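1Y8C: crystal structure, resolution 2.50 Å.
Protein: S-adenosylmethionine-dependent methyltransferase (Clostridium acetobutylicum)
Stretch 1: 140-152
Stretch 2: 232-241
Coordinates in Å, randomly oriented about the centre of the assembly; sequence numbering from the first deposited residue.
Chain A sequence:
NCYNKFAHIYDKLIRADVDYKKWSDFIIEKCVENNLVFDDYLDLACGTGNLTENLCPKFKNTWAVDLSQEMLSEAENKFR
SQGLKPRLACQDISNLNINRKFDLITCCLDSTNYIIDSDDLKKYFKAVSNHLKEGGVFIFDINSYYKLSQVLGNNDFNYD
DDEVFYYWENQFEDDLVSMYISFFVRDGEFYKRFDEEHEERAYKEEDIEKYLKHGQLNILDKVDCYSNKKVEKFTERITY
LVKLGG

Stretch 1 (140-152) FDINSYYKLSQVL
Stretch 2, residues 232-241: EKFTERITYL

The strongest polar contact between the two stretches is a buried salt bridge: Arg237 NH1 donates to Asp141 OD1 at 2.8 Å. Asp141 (chi1 69°, p) meets the edge of the guanidinium, whereas Asn143 OD1 lies over one of its faces, 3.7 Å from Arg237 NH2. The arginine reaches them with chi1 and chi2 both t, then bends at chi3 (-64°, m). Further hydrogen bonds elsewhere in the structure satisfy both charged groups, which makes their burial tolerable.

These side chains project from a two-stranded antiparallel arrangement, strand 140-143 against strand 237-241, with N-to-C directions 154° apart and axes approaching to 4.7 Å. Both backbones are extended, with phi from -150° to -82° and psi from 112° to 163°. Phe140 pairs with Tyr240 (CA-CA 5.6 Å) through Phe140 N to Tyr240 O at 3.2 Å and Tyr240 N to Phe140 O at 2.9 Å. Ile142 pairs likewise with Ile238 (CA-CA 5.5 Å), Ile142 N to Ile238 O being 3.1 Å and Ile238 N to Ile142 O 3.0 Å. The non-hydrogen-bonded pairs Asp141-Thr239 and Asn143-Arg237 have CA-CA distances of 4.3 and 4.7 Å.

Beyond the strand, Ser144 N continues the ladder to Glu236 O at 2.9 Å. Ser144 (chi1 67°, p) does double duty as the N-cap of helix 145-152: its OG donates to Thr235 O at 2.6 Å and accepts from Lys147 N at 3.0 Å. A small hydroxyl side chain thus ties the helix start to the other stretch. One turn on, Lys147 NZ forms a weak salt bridge with Glu236 OE1 at 3.4 Å, in a more exposed setting.

Alternation places Phe140, Ile142, Ile238 and Tyr240 on the apolar face, opposite Asp141, Asn143, Arg237 and Thr239. Phe140 (chi1 72°, p) and Tyr240 (chi1 -79°, m) have nearly parallel rings, 8° between planes, but slid apart with centroids 5.3 Å from each other; Tyr240 CB instead sits over the Phe140 face, 3.5 Å from Phe140 CE2. Ile142 (p, t) packs its CG1 4.2 Å from Ile238 CB and its CD1 4.3 Å from Tyr240 CE1, at the edge of that ring.

At the outer end, a type I turn from Glu232 to Thr235 presents Phe234 (chi1 -53°, m). Its edge meets the face of Tyr146 (chi1 -177°, t), with Phe234 CD2 3.7 Å from Tyr146 CZ and planes at 74°. Altogether the contact buries 795 Å².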

ATOM      1  N   PHE A 140      -2.191   7.645   0.521  1.00 47.83           N
ATOM      2  CA  PHE A 140      -1.315   6.535   0.883  1.00 48.57           C
ATOM      3  C   PHE A 140      -1.387   6.281   2.382  1.00 49.34           C
ATOM      4  O   PHE A 140      -1.760   7.169   3.147  1.00 50.10           O
ATOM      5  CB  PHE A 140       0.131   6.850   0.494  1.00 46.90           C
ATOM      6  CG  PHE A 140       0.786   7.897   1.360  1.00 47.67           C
ATOM      7  CD1 PHE A 140       1.610   7.532   2.418  1.00 46.18           C
ATOM      8  CD2 PHE A 140       0.596   9.253   1.107  1.00 49.56           C
ATOM      9  CE1 PHE A 140       2.238   8.501   3.205  1.00 46.45           C
ATOM     10  CE2 PHE A 140       1.227  10.234   1.898  1.00 49.22           C
ATOM     11  CZ  PHE A 140       2.047   9.857   2.944  1.00 45.76           C
ATOM     12  N   ASP A 141      -1.037   5.072   2.809  1.00 50.52           N
ATOM     13  CA  ASP A 141      -1.059   4.778   4.232  1.00 51.29           C
ATOM     14  C   ASP A 141       0.253   4.195   4.679  1.00 51.53           C
ATOM     15  O   ASP A 141       1.055   3.741   3.867  1.00 51.54           O
ATOM     16  CB  ASP A 141      -2.179   3.797   4.575  1.00 52.84           C
ATOM     17  CG  ASP A 141      -1.928   2.408   4.028  1.00 54.73           C
ATOM     18  OD1 ASP A 141      -1.017   1.711   4.530  1.00 55.25           O
ATOM     19  OD2 ASP A 141      -2.647   2.013   3.089  1.00 55.20           O
ATOM     20  N   ILE A 142       0.466   4.212   5.986  1.00 51.28           N
ATOM     21  CA  ILE A 142       1.677   3.655   6.554  1.00 51.40           C
ATOM     22  C   ILE A 142       1.336   2.989   7.871  1.00 52.93           C
ATOM     23  O   ILE A 142       0.292   3.261   8.470  1.00 53.47           O
ATOM     24  CB  ILE A 142       2.724   4.740   6.844  1.00 51.70           C
ATOM     25  CG1 ILE A 142       2.242   5.638   7.990  1.00 49.43           C
ATOM     26  CG2 ILE A 142       2.997   5.546   5.578  1.00 51.34           C
ATOM     27  CD1 ILE A 142       3.287   6.623   8.485  1.00 45.88           C
ATOM     28  N   ASN A 143       2.205   2.086   8.303  1.00 53.24           N
ATOM     29  CA  ASN A 143       2.003   1.449   9.584  1.00 52.50           C
ATOM     30  C   ASN A 143       2.582   2.497  10.505  1.00 52.38           C
ATOM     31  O   ASN A 143       3.611   3.109  10.195  1.00 52.08           O
ATOM     32  CB  ASN A 143       2.770   0.135   9.690  1.00 52.95           C
ATOM     33  CG  ASN A 143       1.980  -1.044   9.136  1.00 56.32           C
ATOM     34  OD1 ASN A 143       0.777  -1.161   9.364  1.00 57.94           O
ATOM     35  ND2 ASN A 143       2.656  -1.929   8.416  1.00 58.69           N
ATOM     36  N   SER A 144       1.896   2.732  11.615  1.00 51.65           N
ATOM     37  CA  SER A 144       2.317   3.740  12.570  1.00 51.76           C
ATOM     38  C   SER A 144       3.596   3.332  13.269  1.00 51.42           C
ATOM     39  O   SER A 144       3.959   2.155  13.311  1.00 52.71           O
ATOM     40  CB  SER A 144       1.236   3.950  13.606  1.00 50.95           C
ATOM     41  OG  SER A 144       1.102   2.788  14.395  1.00 57.21           O
ATOM     42  N   TYR A 145       4.284   4.317  13.822  1.00 51.36           N
ATOM     43  CA  TYR A 145       5.526   4.061  14.527  1.00 51.14           C
ATOM     44  C   TYR A 145       5.250   3.157  15.726  1.00 51.71           C
ATOM     45  O   TYR A 145       6.073   2.325  16.082  1.00 51.34           O
ATOM     46  CB  TYR A 145       6.129   5.377  15.014  1.00 49.73           C
ATOM     47  CG  TYR A 145       7.482   5.203  15.631  1.00 50.10           C
ATOM     48  CD1 TYR A 145       8.643   5.283  14.851  1.00 50.73           C
ATOM     49  CD2 TYR A 145       7.610   4.903  16.984  1.00 50.50           C
ATOM     50  CE1 TYR A 145       9.898   5.063  15.407  1.00 52.73           C
ATOM     51  CE2 TYR A 145       8.855   4.680  17.549  1.00 53.32           C
ATOM     52  CZ  TYR A 145       9.993   4.759  16.763  1.00 54.68           C
ATOM     53  OH  TYR A 145      11.223   4.534  17.334  1.00 57.51           O
ATOM     54  N   TYR A 146       4.086   3.320  16.344  1.00 52.92           N
ATOM     55  CA  TYR A 146       3.748   2.520  17.506  1.00 53.86           C
ATOM     56  C   TYR A 146       3.498   1.076  17.130  1.00 54.37           C
ATOM     57  O   TYR A 146       3.862   0.164  17.866  1.00 55.25           O
ATOM     58  CB  TYR A 146       2.510   3.088  18.182  1.00 55.08           C
ATOM     59  CG  TYR A 146       2.114   2.365  19.445  1.00 57.35           C
ATOM     60  CD1 TYR A 146       2.799   2.578  20.648  1.00 56.58           C
ATOM     61  CD2 TYR A 146       1.041   1.470  19.442  1.00 56.88           C
ATOM     62  CE1 TYR A 146       2.412   1.920  21.818  1.00 56.95           C
ATOM     63  CE2 TYR A 146       0.654   0.806  20.598  1.00 56.47           C
ATOM     64  CZ  TYR A 146       1.334   1.036  21.775  1.00 56.73           C
ATOM     65  OH  TYR A 146       0.910   0.400  22.911  1.00 55.53           O
ATOM     66  N   LYS A 147       2.876   0.876  15.976  1.00 55.03           N
ATOM     67  CA  LYS A 147       2.551  -0.458  15.495  1.00 56.55           C
ATOM     68  C   LYS A 147       3.808  -1.288  15.228  1.00 57.23           C
ATOM     69  O   LYS A 147       3.896  -2.445  15.637  1.00 57.50           O
ATOM     70  CB  LYS A 147       1.714  -0.335  14.226  1.00 56.20           C
ATOM     71  CG  LYS A 147       0.868  -1.533  13.901  1.00 58.41           C
ATOM     72  CD  LYS A 147       1.614  -2.518  13.044  1.00 61.84           C
ATOM     73  CE  LYS A 147       0.650  -3.529  12.450  1.00 64.43           C
ATOM     74  NZ  LYS A 147      -0.128  -4.215  13.520  1.00 67.70           N
ATOM     75  N   LEU A 148       4.793  -0.698  14.560  1.00 56.49           N
ATOM     76  CA  LEU A 148       6.004  -1.435  14.255  1.00 54.73           C
ATOM     77  C   LEU A 148       6.937  -1.588  15.452  1.00 56.73           C
ATOM     78  O   LEU A 148       7.544  -2.648  15.646  1.00 55.16           O
ATOM     79  CB  LEU A 148       6.751  -0.751  13.116  1.00 52.85           C
ATOM     80  CG  LEU A 148       5.923  -0.490  11.862  1.00 52.48           C
ATOM     81  CD1 LEU A 148       6.771   0.288  10.870  1.00 48.89           C
ATOM     82  CD2 LEU A 148       5.433  -1.812  11.259  1.00 51.00           C
ATOM     83  N   SER A 149       7.051  -0.536  16.257  1.00 57.31           N
ATOM     84  CA  SER A 149       7.948  -0.564  17.412  1.00 60.11           C
ATOM     85  C   SER A 149       7.408  -1.325  18.631  1.00 62.10           C
ATOM     86  O   SER A 149       8.168  -2.022  19.307  1.00 63.34           O
ATOM     87  CB  SER A 149       8.308   0.860  17.829  1.00 59.12           C
ATOM     88  OG  SER A 149       7.171   1.542  18.321  1.00 58.98           O
ATOM     89  N   GLN A 150       6.110  -1.203  18.909  1.00 61.26           N
ATOM     90  CA  GLN A 150       5.526  -1.882  20.057  1.00 61.82           C
ATOM     91  C   GLN A 150       4.726  -3.121  19.686  1.00 62.28           C
ATOM     92  O   GLN A 150       5.146  -4.239  19.957  1.00 65.07           O
ATOM     93  CB  GLN A 150       4.626  -0.925  20.833  1.00 62.79           C
ATOM     94  CG  GLN A 150       5.306   0.350  21.274  1.00 65.77           C
ATOM     95  CD  GLN A 150       6.579   0.076  22.029  1.00 68.70           C
ATOM     96  OE1 GLN A 150       6.709  -0.956  22.681  1.00 72.21           O
ATOM     97  NE2 GLN A 150       7.526   1.002  21.954  1.00 70.91           N
ATOM     98  N   VAL A 151       3.568  -2.919  19.065  1.00 61.84           N
ATOM     99  CA  VAL A 151       2.695  -4.023  18.688  1.00 59.54           C
ATOM    100  C   VAL A 151       3.417  -5.145  17.940  1.00 60.43           C
ATOM    101  O   VAL A 151       3.062  -6.318  18.085  1.00 61.71           O
ATOM    102  CB  VAL A 151       1.509  -3.513  17.856  1.00 59.09           C
ATOM    103  CG1 VAL A 151       0.469  -4.604  17.719  1.00 57.34           C
ATOM    104  CG2 VAL A 151       0.910  -2.278  18.520  1.00 54.72           C
ATOM    105  N   LEU A 152       4.416  -4.806  17.129  1.00 59.78           N
ATOM    106  CA  LEU A 152       5.176  -5.843  16.436  1.00 59.70           C
ATOM    107  C   LEU A 152       6.459  -6.120  17.210  1.00 60.27           C
ATOM    108  O   LEU A 152       6.670  -7.233  17.692  1.00 61.47           O
ATOM    109  CB  LEU A 152       5.533  -5.429  15.011  1.00 57.87           C
ATOM    110  CG  LEU A 152       4.462  -5.533  13.929  1.00 58.36           C
ATOM    111  CD1 LEU A 152       5.123  -5.303  12.589  1.00 58.69           C
ATOM    112  CD2 LEU A 152       3.815  -6.906  13.944  1.00 60.44           C
ATOM    113  N   GLU A 232      -4.785   8.833  16.775  1.00 64.60           N
ATOM    114  CA  GLU A 232      -4.535   8.864  18.213  1.00 64.36           C
ATOM    115  C   GLU A 232      -3.275   8.091  18.553  1.00 62.88           C
ATOM    116  O   GLU A 232      -2.803   7.267  17.774  1.00 61.31           O
ATOM    117  CB  GLU A 232      -5.694   8.227  18.968  1.00 67.70           C
ATOM    118  CG  GLU A 232      -7.052   8.752  18.595  1.00 73.00           C
ATOM    119  CD  GLU A 232      -7.232  10.187  19.005  1.00 76.88           C
ATOM    120  OE1 GLU A 232      -8.367  10.697  18.887  1.00 80.45           O
ATOM    121  OE2 GLU A 232      -6.241  10.810  19.447  1.00 79.86           O
ATOM    122  N   LYS A 233      -2.775   8.344  19.753  1.00 62.01           N
ATOM    123  CA  LYS A 233      -1.573   7.722  20.275  1.00 61.47           C
ATOM    124  C   LYS A 233      -1.380   6.247  19.932  1.00 60.54           C
ATOM    125  O   LYS A 233      -0.251   5.805  19.712  1.00 60.55           O
ATOM    126  CB  LYS A 233      -1.546   7.893  21.794  1.00 63.74           C
ATOM    127  CG  LYS A 233      -0.292   7.390  22.454  1.00 66.65           C
ATOM    128  CD  LYS A 233      -0.254   7.752  23.925  1.00 69.18           C
ATOM    129  CE  LYS A 233       1.084   7.339  24.526  1.00 72.41           C
ATOM    130  NZ  LYS A 233       1.244   7.748  25.951  1.00 75.77           N
ATOM    131  N   PHE A 234      -2.460   5.480  19.872  1.00 59.02           N
ATOM    132  CA  PHE A 234      -2.316   4.055  19.595  1.00 56.66           C
ATOM    133  C   PHE A 234      -2.734   3.606  18.202  1.00 55.42           C
ATOM    134  O   PHE A 234      -2.789   2.403  17.932  1.00 56.75           O
ATOM    135  CB  PHE A 234      -3.080   3.249  20.642  1.00 55.78           C
ATOM    136  CG  PHE A 234      -2.715   3.596  22.057  1.00 55.74           C
ATOM    137  CD1 PHE A 234      -3.571   4.362  22.848  1.00 54.92           C
ATOM    138  CD2 PHE A 234      -1.516   3.161  22.603  1.00 55.32           C
ATOM    139  CE1 PHE A 234      -3.244   4.680  24.162  1.00 53.94           C
ATOM    140  CE2 PHE A 234      -1.183   3.477  23.915  1.00 55.93           C
ATOM    141  CZ  PHE A 234      -2.051   4.242  24.698  1.00 52.94           C
ATOM    142  N   THR A 235      -3.028   4.559  17.321  1.00 52.93           N
ATOM    143  CA  THR A 235      -3.428   4.232  15.956  1.00 50.57           C
ATOM    144  C   THR A 235      -2.395   3.315  15.305  1.00 48.73           C
ATOM    145  O   THR A 235      -1.203   3.520  15.454  1.00 47.18           O
ATOM    146  CB  THR A 235      -3.566   5.501  15.122  1.00 51.29           C
ATOM    147  OG1 THR A 235      -4.551   6.351  15.722  1.00 52.64           O
ATOM    148  CG2 THR A 235      -3.990   5.158  13.694  1.00 51.21           C
ATOM    149  N   GLU A 236      -2.849   2.303  14.583  1.00 48.74           N
ATOM    150  CA  GLU A 236      -1.915   1.388  13.964  1.00 47.61           C
ATOM    151  C   GLU A 236      -1.671   1.653  12.488  1.00 46.54           C
ATOM    152  O   GLU A 236      -0.633   1.277  11.951  1.00 45.74           O
ATOM    153  CB  GLU A 236      -2.393  -0.045  14.147  1.00 47.93           C
ATOM    154  CG  GLU A 236      -2.604  -0.433  15.587  1.00 54.39           C
ATOM    155  CD  GLU A 236      -2.669  -1.937  15.776  1.00 58.38           C
ATOM    156  OE1 GLU A 236      -2.899  -2.656  14.772  1.00 62.34           O
ATOM    157  OE2 GLU A 236      -2.489  -2.399  16.927  1.00 57.21           O
ATOM    158  N   ARG A 237      -2.622   2.293  11.824  1.00 46.02           N
ATOM    159  CA  ARG A 237      -2.478   2.569  10.399  1.00 45.92           C
ATOM    160  C   ARG A 237      -2.961   3.975  10.077  1.00 46.00           C
ATOM    161  O   ARG A 237      -4.133   4.293  10.232  1.00 45.45           O
ATOM    162  CB  ARG A 237      -3.268   1.541   9.571  1.00 45.02           C
ATOM    163  CG  ARG A 237      -3.049   1.690   8.072  1.00 44.80           C
ATOM    164  CD  ARG A 237      -3.802   0.650   7.251  1.00 43.79           C
ATOM    165  NE  ARG A 237      -3.347  -0.711   7.491  1.00 46.60           N
ATOM    166  CZ  ARG A 237      -2.263  -1.267   6.952  1.00 50.55           C
ATOM    167  NH1 ARG A 237      -1.491  -0.581   6.119  1.00 51.50           N
ATOM    168  NH2 ARG A 237      -1.941  -2.527   7.248  1.00 50.65           N
ATOM    169  N   ILE A 238      -2.047   4.813   9.616  1.00 46.43           N
ATOM    170  CA  ILE A 238      -2.380   6.180   9.294  1.00 46.87           C
ATOM    171  C   ILE A 238      -2.598   6.417   7.808  1.00 49.24           C
ATOM    172  O   ILE A 238      -1.758   6.063   6.978  1.00 50.51           O
ATOM    173  CB  ILE A 238      -1.279   7.129   9.813  1.00 46.97           C
ATOM    174  CG1 ILE A 238      -1.197   7.015  11.343  1.00 47.64           C
ATOM    175  CG2 ILE A 238      -1.563   8.546   9.352  1.00 43.49           C
ATOM    176  CD1 ILE A 238      -0.042   7.748  12.005  1.00 46.06           C
ATOM    177  N   THR A 239      -3.738   7.007   7.463  1.00 52.39           N
ATOM    178  CA  THR A 239      -4.006   7.293   6.063  1.00 53.11           C
ATOM    179  C   THR A 239      -3.863   8.777   5.777  1.00 53.46           C
ATOM    180  O   THR A 239      -4.594   9.592   6.322  1.00 55.79           O
ATOM    181  CB  THR A 239      -5.405   6.847   5.645  1.00 53.44           C
ATOM    182  OG1 THR A 239      -5.501   5.414   5.716  1.00 55.35           O
ATOM    183  CG2 THR A 239      -5.678   7.299   4.210  1.00 53.93           C
ATOM    184  N   TYR A 240      -2.896   9.116   4.934  1.00 53.98           N
ATOM    185  CA  TYR A 240      -2.659  10.498   4.554  1.00 52.27           C
ATOM    186  C   TYR A 240      -3.353  10.828   3.237  1.00 53.81           C
ATOM    187  O   TYR A 240      -3.469   9.991   2.331  1.00 53.82           O
ATOM    188  CB  TYR A 240      -1.171  10.777   4.366  1.00 51.62           C
ATOM    189  CG  TYR A 240      -0.378  10.984   5.635  1.00 50.50           C
ATOM    190  CD1 TYR A 240       0.226   9.906   6.290  1.00 50.01           C
ATOM    191  CD2 TYR A 240      -0.194  12.262   6.159  1.00 50.69           C
ATOM    192  CE1 TYR A 240       0.998  10.093   7.430  1.00 47.87           C
ATOM    193  CE2 TYR A 240       0.575  12.467   7.301  1.00 52.10           C
ATOM    194  CZ  TYR A 240       1.170  11.374   7.929  1.00 51.39           C
ATOM    195  OH  TYR A 240       1.947  11.589   9.042  1.00 56.08           O
ATOM    196  N   LEU A 241      -3.801  12.071   3.141  1.00 55.62           N
ATOM    197  CA  LEU A 241      -4.457  12.573   1.950  1.00 56.42           C
ATOM    198  C   LEU A 241      -3.781  13.902   1.621  1.00 56.28           C
ATOM    199  O   LEU A 241      -3.914  14.870   2.362  1.00 52.56           O
ATOM    200  CB  LEU A 241      -5.930  12.791   2.231  1.00 58.95           C
ATOM    201  CG  LEU A 241      -6.760  12.522   0.986  1.00 63.51           C
ATOM    202  CD1 LEU A 241      -7.917  11.602   1.360  1.00 64.70           C
ATOM    203  CD2 LEU A 241      -7.242  13.832   0.375  1.00 62.63           C
TER